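Local coordinates for hypothetical protein Atu0120 (Agrobacterium tumefaciens, PDB 2I6H) that is of unknown function but belongs to the DUF924 family of bacterial proteins and forms an all-helical fold that pairs with a second copy, at residues Gly159-Tyr162 and Leu163-Ala166. Sequence-based numbering, arbitrary orientation.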
loop_
_atom_site.group_PDB
_atom_site.type_symbol
_atom_site.label_atom_id
_atom_site.label_comp_id
_atom_site.label_asym_id
_atom_site.label_seq_id
_atom_site.Cartn_x
_atom_site.Cartn_y
_atom_site.Cartn_z
ATOM N N GLY A 159 4.157 -9.562 1.454
ATOM C CA GLY A 159 3.643 -9.064 2.749
ATOM C C GLY A 159 3.121 -7.632 2.766
ATOM O O GLY A 159 2.831 -7.030 1.720
ATOM N N GLY A 160 2.980 -7.092 3.992
ATOM C CA GLY A 160 2.558 -5.708 4.206
ATOM C C GLY A 160 1.417 -5.243 3.323
ATOM O O GLY A 160 0.383 -5.925 3.175
ATOM N N LEU A 161 1.598 -4.064 2.724
ATOM C CA LEU A 161 0.541 -3.469 1.942
ATOM C C LEU A 161 0.216 -4.244 0.662
ATOM O O LEU A 161 -0.929 -4.181 0.200
ATOM C CB LEU A 161 0.862 -2.008 1.660
ATOM C CG LEU A 161 0.632 -1.088 2.873
ATOM C CD1 LEU A 161 1.585 0.093 2.736
ATOM C CD2 LEU A 161 -0.875 -0.648 3.001
ATOM N N TYR A 162 1.198 -4.963 0.091
ATOM C CA TYR A 162 0.927 -5.769 -1.114
ATOM C C TYR A 162 -0.151 -6.779 -0.770
ATOM O O TYR A 162 -1.141 -6.928 -1.480
ATOM C CB TYR A 162 2.179 -6.553 -1.541
ATOM C CG TYR A 162 3.339 -5.669 -1.920
ATOM C CD1 TYR A 162 3.368 -5.037 -3.169
ATOM C CD2 TYR A 162 4.413 -5.481 -1.053
ATOM C CE1 TYR A 162 4.451 -4.226 -3.551
ATOM C CE2 TYR A 162 5.515 -4.665 -1.413
ATOM C CZ TYR A 162 5.520 -4.047 -2.660
ATOM O OH TYR A 162 6.603 -3.239 -3.011
ATOM N N LEU A 163 0.066 -7.464 0.347
ATOM C CA LEU A 163 -0.880 -8.473 0.830
ATOM C C LEU A 163 -2.260 -7.842 1.177
ATOM O O LEU A 163 -3.302 -8.355 0.765
ATOM C CB LEU A 163 -0.280 -9.245 2.014
ATOM C CG LEU A 163 -1.163 -10.403 2.507
ATOM C CD1 LEU A 163 -1.759 -11.310 1.379
ATOM C CD2 LEU A 163 -0.429 -11.242 3.531
ATOM N N HIS A 164 -2.231 -6.737 1.915
ATOM C CA HIS A 164 -3.445 -6.002 2.236
ATOM C C HIS A 164 -4.257 -5.712 0.955
ATOM O O HIS A 164 -5.472 -5.976 0.913
ATOM C CB HIS A 164 -3.139 -4.710 3.007
ATOM C CG HIS A 164 -4.304 -3.751 3.056
ATOM N ND1 HIS A 164 -5.452 -4.013 3.779
ATOM C CD2 HIS A 164 -4.486 -2.536 2.488
ATOM C CE1 HIS A 164 -6.296 -3.002 3.643
ATOM N NE2 HIS A 164 -5.733 -2.093 2.867
ATOM N N HIS A 165 -3.604 -5.174 -0.087
ATOM C CA HIS A 165 -4.345 -4.845 -1.325
ATOM C C HIS A 165 -4.947 -6.093 -2.009
ATOM O O HIS A 165 -6.066 -6.061 -2.522
ATOM C CB HIS A 165 -3.423 -4.101 -2.294
ATOM C CG HIS A 165 -2.947 -2.773 -1.775
ATOM N ND1 HIS A 165 -1.738 -2.213 -2.150
ATOM C CD2 HIS A 165 -3.521 -1.896 -0.922
ATOM C CE1 HIS A 165 -1.582 -1.056 -1.523
ATOM N NE2 HIS A 165 -2.645 -0.842 -0.766
ATOM N N ALA A 166 -4.181 -7.176 -2.045
ATOM C CA ALA A 166 -4.697 -8.435 -2.641
ATOM C C ALA A 166 -5.945 -8.932 -1.881
ATOM O O ALA A 166 -6.914 -9.408 -2.489
ATOM C CB ALA A 166 -3.596 -9.511 -2.644
#
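H165 turns back over the carbonyl of L161 one helical turn earlier, and the pair illustrates how a helix can bond an oxygen and cover it with the same residue. L161 O takes one bond, from the backbone N of H165 at 2.9 Å, and sits 3.1 Å above the plane of the H165 imidazole, offset toward its rim and nearest CG and ND1; ND1 is too poorly angled to bond. A chi1 of -63°, with CG beside the backbone N, swings the ring back over the preceding turn. This is the tight part of the contact. The N-terminal part of helix 160-176 is held by successive i to i+4 backbone bonds. G160 O accepts from H164 N at 3.0 Å, and Y162 O receives A166 N at 3.1 Å. At the very start the pattern is less regular: G159 and G160 both have positive phi, a backbone shape that favours glycine, where the chain enters the helix, and L163 N reaches G159 O at 3.1 Å from well above the carbonyl plane. Packing between the side chains themselves is looser. L161 and H164 run side by side, yet the nearest atoms, L161 CD2 and H164 CD2, stay 4.1 Å apart. L161 of the second subunit packs on L161, and P43 of that subunit on H164, whose side chain lies about 5 Å from a bound calcium ion; A166 is buried against C152 and N155 of helix 145-155.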